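Local atomic coordinates of 433aa long hypothetical phosphoribosylglycinamide formyl transferase (Pyrococcus horikoshii, PDB entry 2DWC), a protein that is a hypothetical archaeal enzyme of the ATP-grasp superfamily, with a PurT-like C-terminal region, and binds ADP. Residues A118-E122 against K162-S166; E213-R217 against A263-D268; Y242-Q247 against D298-T303; I275-E279 against E291-H297. All coordinates share one frame. Residues are numbered along the deposited sequence.

Interaction 1 of 4, residues A118-E122 against K162-S166; sequences AMHRE and KAIMS. With ADP (adenosine-5'-diphosphate), chain H.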
# COMPACT_ATOMS: atom_id res chain seq x y z
N ALA B 118 -12.09 -22.62 15.55
CA ALA B 118 -11.06 -22.93 14.57
C ALA B 118 -9.76 -23.46 15.11
O ALA B 118 -8.98 -24.09 14.39
CB ALA B 118 -10.79 -21.68 13.67
N MET B 119 -9.50 -23.24 16.38
CA MET B 119 -8.23 -23.72 16.91
C MET B 119 -8.26 -25.15 17.44
O MET B 119 -7.24 -25.66 17.89
CB MET B 119 -7.75 -22.75 17.98
CG MET B 119 -8.66 -22.62 19.15
SD MET B 119 -8.28 -23.95 20.28
CE MET B 119 -6.55 -23.48 20.76
N HIS B 120 -9.42 -25.79 17.36
CA HIS B 120 -9.60 -27.16 17.86
C HIS B 120 -10.13 -28.00 16.69
O HIS B 120 -11.27 -27.81 16.25
CB HIS B 120 -10.60 -27.13 19.00
CG HIS B 120 -10.64 -28.39 19.81
ND1 HIS B 120 -11.21 -29.56 19.34
CD2 HIS B 120 -10.21 -28.66 21.07
CE1 HIS B 120 -11.14 -30.49 20.28
NE2 HIS B 120 -10.53 -29.97 21.34
N ARG B 121 -9.32 -28.95 16.21
CA ARG B 121 -9.73 -29.72 15.04
C ARG B 121 -11.06 -30.45 15.16
O ARG B 121 -11.76 -30.62 14.16
CB ARG B 121 -8.63 -30.70 14.62
CG ARG B 121 -7.30 -30.06 14.25
CD ARG B 121 -6.47 -31.09 13.56
NE ARG B 121 -5.08 -30.69 13.43
CZ ARG B 121 -4.60 -29.94 12.44
NH1 ARG B 121 -5.40 -29.49 11.48
NH2 ARG B 121 -3.30 -29.67 12.41
N GLU B 122 -11.42 -30.86 16.38
CA GLU B 122 -12.70 -31.56 16.55
C GLU B 122 -13.87 -30.58 16.55
O GLU B 122 -14.89 -30.80 15.90
CB GLU B 122 -12.70 -32.37 17.86
CG GLU B 122 -14.04 -33.08 18.05
CD GLU B 122 -14.04 -34.02 19.25
OE1 GLU B 122 -15.02 -34.77 19.40
OE2 GLU B 122 -13.07 -33.99 20.02
N LYS B 162 -3.84 -36.17 12.85
CA LYS B 162 -3.52 -34.81 13.29
C LYS B 162 -3.92 -34.59 14.74
O LYS B 162 -5.00 -35.01 15.17
CB LYS B 162 -4.26 -33.79 12.41
CG LYS B 162 -4.16 -34.03 10.90
CD LYS B 162 -5.14 -33.15 10.11
CE LYS B 162 -5.16 -33.52 8.61
NZ LYS B 162 -6.08 -32.61 7.83
N ALA B 163 -3.04 -33.93 15.48
CA ALA B 163 -3.30 -33.60 16.87
C ALA B 163 -4.48 -32.62 16.89
O ALA B 163 -4.55 -31.69 16.07
CB ALA B 163 -2.06 -32.96 17.48
N ILE B 164 -5.41 -32.81 17.82
CA ILE B 164 -6.59 -31.95 17.91
C ILE B 164 -6.29 -30.47 18.14
O ILE B 164 -7.09 -29.60 17.79
CB ILE B 164 -7.57 -32.48 18.99
CG1 ILE B 164 -8.93 -32.76 18.35
CG2 ILE B 164 -7.70 -31.48 20.13
CD1 ILE B 164 -8.89 -33.79 17.23
N MET B 165 -5.14 -30.17 18.74
CA MET B 165 -4.73 -28.79 18.99
C MET B 165 -3.25 -28.61 18.72
O MET B 165 -2.43 -29.40 19.20
CB MET B 165 -5.06 -28.38 20.42
CG MET B 165 -6.35 -27.59 20.53
SD MET B 165 -6.89 -27.36 22.23
CE MET B 165 -5.69 -26.14 22.85
N SER B 166 -2.91 -27.59 17.95
CA SER B 166 -1.51 -27.30 17.60
C SER B 166 -0.82 -28.55 17.04
O SER B 166 -1.25 -29.11 16.04
CB SER B 166 -0.74 -26.79 18.83
OG SER B 166 -1.17 -25.50 19.22
PB ADP H . -2.49 -27.36 9.14
O1B ADP H . -3.05 -26.02 9.43
O2B ADP H . -1.26 -27.58 8.12
O3B ADP H . -2.68 -28.59 10.16
PA ADP H . -3.79 -29.45 7.79
O1A ADP H . -3.02 -30.31 8.72
O2A ADP H . -5.36 -29.74 7.90
O3A ADP H . -3.60 -27.88 8.10
O5' ADP H . -3.36 -29.69 6.26
C5' ADP H . -2.01 -29.49 5.85
C4' ADP H . -1.81 -30.13 4.48
O4' ADP H . -1.76 -31.56 4.55
C3' ADP H . -3.02 -29.83 3.60
O3' ADP H . -2.88 -28.51 3.05
C2' ADP H . -2.76 -30.87 2.52
O2' ADP H . -1.61 -30.50 1.76
C1' ADP H . -2.43 -32.09 3.39
N9 ADP H . -3.67 -32.76 3.86
C8 ADP H . -4.28 -32.56 5.03
N7 ADP H . -5.35 -33.36 5.11
C5 ADP H . -5.41 -34.07 3.99
C6 ADP H . -6.28 -35.04 3.50
N6 ADP H . -7.30 -35.46 4.24
N1 ADP H . -6.06 -35.55 2.28
C2 ADP H . -5.03 -35.16 1.55
N3 ADP H . -4.18 -34.25 1.99
C4 ADP H . -4.34 -33.69 3.19
O HOH W 1 -1.53 -31.81 13.88
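In this ATP-grasp protein the end of strand 159-163 and the loop after it pack on the first turn of helix 121-132, and one residue from each side reaches the bound ADP. Lys162 sits on the strand: its CB lies over one face of the Arg121 guanidinium (CB to Arg121 NE 3.4 Å), yet its extended side chain leads away to the nucleotide, where NZ donates to ADP N7 at 2.9 Å and to ADP O2A at 3.0 Å, besides a salt bridge to Glu202. Ala163 turns its methyl away and contributes its carbonyl, which accepts from Arg121 NE (NE to Ala163 O 2.9 Å, 137° at the hydrogen). Ile164 provides the straightest bond, Arg121 N to Ile164 O at 2.8 Å and 166°, so the backbone is held at the start of the helix. There His120 is the N-cap, its ND1 accepting weakly from Glu122 N at 3.2 Å, and Ile164 CG2 makes a CH-pi contact over its ring, 3.7 Å from the centroid. Met165, more exposed, meets Met119 methyl to methyl (CE to CE 3.5 Å). At Ser166, which is poorly ordered, the carbonyl is only weakly bonded to a water that accepts from Arg121 NH2 at 3.1 Å. The same guanidinium nitrogen, Arg121 NH2, donates to ADP O3B at 2.6 Å and 158°.

Interaction 2 of 4, residues E213-R217 against A263-D268; sequences ELAVR and AKRITD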
# COMPACT_ATOMS: atom_id res chain seq x y z
N GLU B 213 -10.58 -19.90 -0.11
CA GLU B 213 -11.61 -18.97 -0.54
C GLU B 213 -11.68 -17.88 0.53
O GLU B 213 -12.03 -18.15 1.71
CB GLU B 213 -12.97 -19.66 -0.68
CG GLU B 213 -14.08 -18.70 -1.10
CD GLU B 213 -13.75 -17.90 -2.36
OE1 GLU B 213 -13.13 -18.48 -3.27
OE2 GLU B 213 -14.11 -16.69 -2.45
N LEU B 214 -11.38 -16.64 0.13
CA LEU B 214 -11.34 -15.51 1.06
C LEU B 214 -12.67 -14.82 1.23
O LEU B 214 -12.80 -13.62 0.97
CB LEU B 214 -10.26 -14.52 0.57
CG LEU B 214 -8.85 -15.13 0.58
CD1 LEU B 214 -7.90 -14.25 -0.27
CD2 LEU B 214 -8.35 -15.27 2.05
N ALA B 215 -13.68 -15.58 1.66
CA ALA B 215 -15.03 -15.02 1.84
C ALA B 215 -15.02 -13.90 2.90
O ALA B 215 -14.40 -14.03 3.96
CB ALA B 215 -15.99 -16.12 2.29
N VAL B 216 -15.67 -12.78 2.60
CA VAL B 216 -15.72 -11.70 3.59
C VAL B 216 -17.15 -11.32 3.94
O VAL B 216 -17.97 -11.05 3.05
CB VAL B 216 -14.90 -10.43 3.09
CG1 VAL B 216 -15.42 -9.90 1.74
CG2 VAL B 216 -14.99 -9.29 4.12
N ARG B 217 -17.44 -11.33 5.25
CA ARG B 217 -18.75 -10.95 5.78
C ARG B 217 -18.69 -9.47 6.11
O ARG B 217 -17.81 -9.04 6.83
CB ARG B 217 -19.07 -11.75 7.04
CG ARG B 217 -19.55 -13.21 6.70
CD ARG B 217 -19.75 -14.10 7.93
NE ARG B 217 -20.68 -13.43 8.85
CZ ARG B 217 -22.00 -13.56 8.80
NH1 ARG B 217 -22.57 -14.34 7.88
NH2 ARG B 217 -22.74 -12.93 9.69
N ALA B 263 -18.02 -22.41 1.03
CA ALA B 263 -17.55 -21.28 1.87
C ALA B 263 -18.74 -20.56 2.51
O ALA B 263 -18.73 -20.24 3.70
CB ALA B 263 -16.68 -20.26 0.98
N LYS B 264 -19.80 -20.30 1.74
CA LYS B 264 -20.95 -19.59 2.29
C LYS B 264 -21.60 -20.33 3.46
O LYS B 264 -21.98 -19.72 4.47
CB LYS B 264 -22.00 -19.34 1.18
CG LYS B 264 -23.29 -18.63 1.64
CD LYS B 264 -23.07 -17.20 2.02
CE LYS B 264 -24.37 -16.37 1.93
NZ LYS B 264 -25.44 -16.83 2.87
N ARG B 265 -21.73 -21.65 3.32
CA ARG B 265 -22.34 -22.46 4.39
C ARG B 265 -21.48 -22.38 5.65
O ARG B 265 -22.01 -22.30 6.75
CB ARG B 265 -22.47 -23.91 3.94
CG ARG B 265 -23.72 -24.19 3.09
CD ARG B 265 -23.75 -25.66 2.70
NE ARG B 265 -25.02 -26.09 2.14
CZ ARG B 265 -26.17 -26.07 2.80
NH1 ARG B 265 -26.22 -25.64 4.06
NH2 ARG B 265 -27.27 -26.52 2.20
N ILE B 266 -20.17 -22.34 5.47
CA ILE B 266 -19.27 -22.28 6.62
C ILE B 266 -19.29 -20.90 7.28
O ILE B 266 -19.43 -20.78 8.49
CB ILE B 266 -17.84 -22.63 6.23
CG1 ILE B 266 -17.77 -24.14 5.94
CG2 ILE B 266 -16.85 -22.24 7.37
CD1 ILE B 266 -16.51 -24.57 5.15
N THR B 267 -19.15 -19.85 6.48
CA THR B 267 -19.15 -18.52 7.10
C THR B 267 -20.51 -18.13 7.67
O THR B 267 -20.57 -17.39 8.66
CB THR B 267 -18.60 -17.44 6.12
OG1 THR B 267 -19.44 -17.34 4.98
CG2 THR B 267 -17.16 -17.82 5.69
N ASP B 268 -21.61 -18.60 7.09
CA ASP B 268 -22.94 -18.30 7.67
C ASP B 268 -22.99 -18.90 9.10
O ASP B 268 -23.62 -18.33 10.00
CB ASP B 268 -24.06 -18.95 6.84
CG ASP B 268 -24.41 -18.16 5.59
OD1 ASP B 268 -25.16 -18.72 4.76
OD2 ASP B 268 -23.94 -17.00 5.41
O HOH W 2 -21.62 -15.77 5.70
O HOH W 3 -25.22 -14.93 7.19
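Helix 253-270 lies against the sheet of the ATP-grasp fold here, packing on strand 209-219 near an irregularity in that strand, where Leu214 centres an inverse gamma turn. Apolar contact comes from small groups: Ala215 CB is 4.4 Å from Ala263 CB and 4.0 Å from Thr267 CG2, while the aliphatic part of Glu213 adds CG to Ala263 CB at 3.7 Å. Ala263 and Thr267, one helical turn apart, therefore face the strand together, and only 247 Å² is buried between the segments. No direct hydrogen bond crosses. Charge takes over at the outer end, in a network of Arg217, Asp268 and Lys264: Lys264 NZ to Asp268 OD1 is a close salt bridge within the helix at 2.7 Å, whereas Arg217 NH1 to Asp268 OD2 is long at 3.9 Å. Arg217 also donates through NE to the carbonyl of Gly272. Two waters fill the longer gap, each accepting from Arg217 NH1 at 2.8 Å and donating to Asp268 OD2, at 2.6 Å and 3.0 Å.

Interaction 3 of 4, residues Y242-Q247 against D298-T303; sequences YHASWQ and DTGMVT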
# COMPACT_ATOMS: atom_id res chain seq x y z
N TYR B 242 3.05 -22.66 3.74
CA TYR B 242 2.76 -22.37 2.35
C TYR B 242 4.06 -21.81 1.76
O TYR B 242 4.90 -21.20 2.45
CB TYR B 242 1.54 -21.43 2.23
CG TYR B 242 1.83 -20.03 1.73
CD1 TYR B 242 1.78 -19.72 0.37
CD2 TYR B 242 2.21 -19.03 2.63
CE1 TYR B 242 2.09 -18.44 -0.08
CE2 TYR B 242 2.54 -17.76 2.18
CZ TYR B 242 2.48 -17.47 0.83
OH TYR B 242 2.83 -16.22 0.40
N HIS B 243 4.25 -22.08 0.48
CA HIS B 243 5.46 -21.67 -0.21
C HIS B 243 5.11 -20.72 -1.35
O HIS B 243 5.89 -19.83 -1.67
CB HIS B 243 6.16 -22.92 -0.79
CG HIS B 243 7.64 -22.92 -0.58
ND1 HIS B 243 8.55 -23.11 -1.61
CD2 HIS B 243 8.38 -22.71 0.54
CE1 HIS B 243 9.78 -23.00 -1.14
NE2 HIS B 243 9.71 -22.76 0.16
N ALA B 244 3.96 -20.94 -1.98
CA ALA B 244 3.52 -20.11 -3.11
C ALA B 244 2.00 -20.11 -3.19
O ALA B 244 1.38 -21.09 -2.78
CB ALA B 244 4.08 -20.68 -4.44
N SER B 245 1.41 -19.02 -3.69
CA SER B 245 -0.05 -18.96 -3.86
C SER B 245 -0.33 -18.15 -5.10
O SER B 245 0.56 -17.43 -5.61
CB SER B 245 -0.75 -18.32 -2.65
OG SER B 245 -0.30 -16.97 -2.51
N TRP B 246 -1.55 -18.24 -5.63
CA TRP B 246 -1.80 -17.51 -6.85
C TRP B 246 -3.29 -17.33 -6.99
O TRP B 246 -4.07 -18.06 -6.38
CB TRP B 246 -1.24 -18.27 -8.09
CG TRP B 246 -1.73 -19.73 -8.20
CD1 TRP B 246 -2.87 -20.20 -8.83
CD2 TRP B 246 -1.11 -20.85 -7.58
NE1 TRP B 246 -2.98 -21.58 -8.62
CE2 TRP B 246 -1.91 -21.99 -7.85
CE3 TRP B 246 0.06 -21.02 -6.81
CZ2 TRP B 246 -1.57 -23.27 -7.38
CZ3 TRP B 246 0.39 -22.29 -6.35
CH2 TRP B 246 -0.43 -23.41 -6.63
N GLN B 247 -3.68 -16.36 -7.82
CA GLN B 247 -5.11 -16.12 -8.05
C GLN B 247 -5.25 -15.78 -9.52
O GLN B 247 -4.48 -15.01 -10.04
CB GLN B 247 -5.61 -14.93 -7.21
CG GLN B 247 -7.15 -14.82 -7.13
CD GLN B 247 -7.61 -13.58 -6.37
OE1 GLN B 247 -7.09 -12.48 -6.61
NE2 GLN B 247 -8.61 -13.73 -5.49
N ASP B 298 -2.10 -16.30 5.14
CA ASP B 298 -0.94 -16.02 4.33
C ASP B 298 -1.05 -16.23 2.82
O ASP B 298 -0.53 -15.43 2.06
CB ASP B 298 0.31 -16.74 4.90
CG ASP B 298 0.10 -18.23 5.13
OD1 ASP B 298 0.94 -18.83 5.84
OD2 ASP B 298 -0.87 -18.82 4.59
N THR B 299 -1.80 -17.25 2.39
CA THR B 299 -1.93 -17.51 0.95
C THR B 299 -2.60 -16.33 0.27
O THR B 299 -2.36 -16.07 -0.91
CB THR B 299 -2.77 -18.77 0.72
OG1 THR B 299 -4.08 -18.57 1.27
CG2 THR B 299 -2.09 -19.99 1.42
N GLY B 300 -3.39 -15.60 1.05
CA GLY B 300 -4.08 -14.42 0.54
C GLY B 300 -3.19 -13.23 0.26
O GLY B 300 -3.68 -12.23 -0.25
N MET B 301 -1.89 -13.31 0.57
CA MET B 301 -1.02 -12.18 0.25
C MET B 301 -0.99 -11.92 -1.25
O MET B 301 -0.67 -10.84 -1.68
CB MET B 301 0.41 -12.37 0.80
CG MET B 301 0.49 -12.01 2.31
SD MET B 301 2.22 -12.05 2.89
CE MET B 301 2.45 -13.78 3.25
N VAL B 302 -1.34 -12.93 -2.05
CA VAL B 302 -1.39 -12.68 -3.50
C VAL B 302 -2.32 -11.49 -3.84
O VAL B 302 -2.09 -10.75 -4.82
CB VAL B 302 -1.84 -13.95 -4.24
CG1 VAL B 302 -3.26 -14.34 -3.86
CG2 VAL B 302 -1.75 -13.69 -5.78
N THR B 303 -3.35 -11.26 -3.02
CA THR B 303 -4.29 -10.17 -3.29
C THR B 303 -3.68 -8.76 -3.17
O THR B 303 -4.29 -7.78 -3.58
CB THR B 303 -5.57 -10.27 -2.44
OG1 THR B 303 -5.24 -10.13 -1.05
CG2 THR B 303 -6.27 -11.64 -2.71
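A 3-10 turn, residues 298-301, packs against strand 241-247 of the large mixed sheet in this ATP-grasp fold; its bonds Met301 N to Asp298 O (2.9 Å) and, weakly, Val302 N to Thr299 O (3.5 Å) define the turn. Tyr242 opens the strand segment and gives the broadest surface, 92 Å² covered. The turn runs over one face of its ring, with Thr299 CA 4.3 Å from the centroid and 10° off the normal, a CH-pi contact, while Met301 CE approaches the ring edge, 4.1 Å from Tyr242 CE2. The phenol OH bonds to Thr345 on strand 343-349, which pairs with this strand on the sheet. His243 and Ala244 lie beyond reach of the turn, and the next contact comes from Ser245, again directed toward it. One direct hydrogen bond crosses here: Ser245 OG, which also bonds to Thr345, donates to the carbonyl of Thr299, with OG to Thr299 O at 2.8 Å. Trp246 CB points away, but its backbone is covered by Val302, with Trp246 CA to Val302 CG2 at 4.0 Å. Tyr242 and Ser245 thus turn their side chains to the 3-10 segment, and Gln247 to Val302 and Thr303 just after it. The Gln247 amide group is held outside the segments by Ser306 and Lys231; its CB is 4.1 Å from Val302 CG1, and Gln247 OE1 lies 4.1 Å from Thr303 CG2.

Interaction 4 of 4, residues I275-E279 against E291-H297; sequences IFGVE and EVSPRPH. With ADP (adenosine-5'-diphosphate), chain H.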
# COMPACT_ATOMS: atom_id res chain seq x y z
N ILE B 275 -12.88 -11.14 7.05
CA ILE B 275 -12.54 -12.10 6.00
C ILE B 275 -12.17 -13.45 6.65
O ILE B 275 -11.65 -13.49 7.78
CB ILE B 275 -11.44 -11.53 5.11
CG1 ILE B 275 -11.57 -12.15 3.71
CG2 ILE B 275 -10.11 -11.77 5.72
CD1 ILE B 275 -10.98 -11.28 2.70
N PHE B 276 -12.43 -14.54 5.93
CA PHE B 276 -12.16 -15.89 6.40
C PHE B 276 -11.32 -16.58 5.33
O PHE B 276 -11.53 -16.35 4.15
CB PHE B 276 -13.49 -16.68 6.53
CG PHE B 276 -14.39 -16.22 7.64
CD1 PHE B 276 -15.14 -15.06 7.51
CD2 PHE B 276 -14.48 -16.94 8.83
CE1 PHE B 276 -15.98 -14.61 8.56
CE2 PHE B 276 -15.32 -16.50 9.89
CZ PHE B 276 -16.06 -15.34 9.75
N GLY B 277 -10.38 -17.42 5.74
CA GLY B 277 -9.61 -18.15 4.75
C GLY B 277 -10.17 -19.58 4.80
O GLY B 277 -9.77 -20.40 5.64
N VAL B 278 -11.15 -19.87 3.93
CA VAL B 278 -11.71 -21.23 3.93
C VAL B 278 -10.87 -22.13 3.03
O VAL B 278 -10.78 -21.90 1.82
CB VAL B 278 -13.17 -21.20 3.44
CG1 VAL B 278 -13.78 -22.60 3.60
CG2 VAL B 278 -13.96 -20.12 4.22
N GLU B 279 -10.29 -23.19 3.61
CA GLU B 279 -9.40 -24.09 2.90
C GLU B 279 -10.18 -25.26 2.33
O GLU B 279 -10.94 -25.87 3.05
CB GLU B 279 -8.34 -24.61 3.86
CG GLU B 279 -7.32 -23.55 4.33
CD GLU B 279 -6.61 -22.91 3.15
OE1 GLU B 279 -6.22 -23.66 2.21
OE2 GLU B 279 -6.44 -21.67 3.16
N GLU B 291 -10.43 -26.94 6.29
CA GLU B 291 -10.48 -26.24 7.57
C GLU B 291 -10.70 -24.76 7.26
O GLU B 291 -10.95 -24.40 6.13
CB GLU B 291 -9.16 -26.46 8.32
CG GLU B 291 -7.96 -25.85 7.62
CD GLU B 291 -6.65 -26.23 8.30
OE1 GLU B 291 -6.70 -26.58 9.49
OE2 GLU B 291 -5.59 -26.16 7.65
N VAL B 292 -10.65 -23.89 8.26
CA VAL B 292 -10.88 -22.48 7.98
C VAL B 292 -10.15 -21.60 8.99
O VAL B 292 -10.05 -21.94 10.17
CB VAL B 292 -12.41 -22.17 7.97
CG1 VAL B 292 -13.05 -22.80 9.15
CG2 VAL B 292 -12.68 -20.65 8.01
N SER B 293 -9.59 -20.49 8.52
CA SER B 293 -8.94 -19.55 9.44
C SER B 293 -9.89 -18.35 9.48
O SER B 293 -10.24 -17.80 8.44
CB SER B 293 -7.57 -19.12 8.92
OG SER B 293 -6.90 -18.47 9.97
N PRO B 294 -10.34 -17.94 10.68
CA PRO B 294 -11.27 -16.81 10.78
C PRO B 294 -10.58 -15.45 10.76
O PRO B 294 -10.85 -14.60 11.61
CB PRO B 294 -12.00 -17.11 12.09
CG PRO B 294 -10.88 -17.62 12.94
CD PRO B 294 -10.09 -18.53 12.02
N ARG B 295 -9.73 -15.25 9.75
CA ARG B 295 -8.96 -14.01 9.62
C ARG B 295 -8.17 -14.12 8.35
O ARG B 295 -8.12 -15.19 7.73
CB ARG B 295 -7.98 -13.92 10.82
CG ARG B 295 -7.06 -15.13 11.04
CD ARG B 295 -6.28 -14.93 12.40
NE ARG B 295 -6.35 -16.14 13.20
CZ ARG B 295 -7.19 -16.37 14.22
NH1 ARG B 295 -8.11 -15.49 14.70
NH2 ARG B 295 -7.12 -17.58 14.74
N PRO B 296 -7.51 -13.03 7.94
CA PRO B 296 -6.68 -12.99 6.74
C PRO B 296 -5.67 -14.16 6.88
O PRO B 296 -5.23 -14.50 7.99
CB PRO B 296 -5.97 -11.64 6.84
CG PRO B 296 -7.02 -10.75 7.46
CD PRO B 296 -7.69 -11.66 8.52
N HIS B 297 -5.30 -14.77 5.76
CA HIS B 297 -4.45 -15.93 5.76
C HIS B 297 -3.24 -15.66 4.85
O HIS B 297 -3.36 -14.91 3.86
CB HIS B 297 -5.28 -17.10 5.19
CG HIS B 297 -4.64 -18.43 5.34
ND1 HIS B 297 -4.35 -18.98 6.57
CD2 HIS B 297 -4.25 -19.35 4.42
CE1 HIS B 297 -3.81 -20.18 6.40
NE2 HIS B 297 -3.74 -20.42 5.11
PB ADP H . -2.49 -27.36 9.14
O1B ADP H . -3.05 -26.02 9.43
O2B ADP H . -1.26 -27.58 8.12
O3B ADP H . -2.68 -28.59 10.16
PA ADP H . -3.79 -29.45 7.79
O1A ADP H . -3.02 -30.31 8.72
O2A ADP H . -5.36 -29.74 7.90
O3A ADP H . -3.60 -27.88 8.10
O5' ADP H . -3.36 -29.69 6.26
C5' ADP H . -2.01 -29.49 5.85
C4' ADP H . -1.81 -30.13 4.48
O4' ADP H . -1.76 -31.56 4.55
C3' ADP H . -3.02 -29.83 3.60
O3' ADP H . -2.88 -28.51 3.05
C2' ADP H . -2.76 -30.87 2.52
O2' ADP H . -1.61 -30.50 1.76
C1' ADP H . -2.43 -32.09 3.39
N9 ADP H . -3.67 -32.76 3.86
C8 ADP H . -4.28 -32.56 5.03
N7 ADP H . -5.35 -33.36 5.11
C5 ADP H . -5.41 -34.07 3.99
C6 ADP H . -6.28 -35.04 3.50
N6 ADP H . -7.30 -35.46 4.24
N1 ADP H . -6.06 -35.55 2.28
C2 ADP H . -5.03 -35.16 1.55
N3 ADP H . -4.18 -34.25 1.99
C4 ADP H . -4.34 -33.69 3.19
O HOH W 4 -12.70 -12.79 10.20
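Gly277 is the hollow of this antiparallel hairpin, formed by strands 274-283 and 286-293 with segment axes 4.6 Å apart at 166°. Lacking a side chain, it lets the chain after Pro294 fold back over it: an ideal CB there would fall 3.0 Å from His297 CB. Pro294, centre of an inverse gamma turn, presents its CB 4.0 Å from Phe276 CE2, and Val292 CG2 lies against the edge of the Phe276 ring, 4.2 Å from Phe276 CD2. Beside them Val292 CG2 meets Val278 CG2 at 4.0 Å. The bump of Ile275 CG2 abuts Pro296 CG at 3.7 Å. Gly277 and Ser293 form a hydrogen-bonded pair (Gly277 N to Ser293 O 2.7 Å, Ser293 N to Gly277 O 2.9 Å). Past it, Glu279 N donates to Glu291 O at 2.9 Å. Glu279 bonds to Thr212 and His235, whereas Glu291 OE2 comes within 2.7 Å of ADP O3A. The pairing of backbone polar groups thus fixes the strand from which the Glu291 carboxylate enters the ADP pocket.

In the fold
Interaction 1 comes first along the chain. Interactions 2 and 3 alternate their segments, and interaction 4 lies within the span of interaction 3. Interactions 2, 3 and 4 share the mixed sheet: strands 209-219 and 274-283 are neighbours in it, so interactions 2 and 4 have centres 9 Å apart and touch through Glu213 N to Val278 O, 2.8 Å, a probable hydrogen bond. Segment 298-303 of interaction 3 follows directly on segment 291-297 of interaction 4, and the two centres are about 13 Å apart. Interaction 1, centred 15 Å from interaction 4, joins it by packing of Ala118 on Pro294, and both reach ADP, so sheet and helix-strand contact border one pocket.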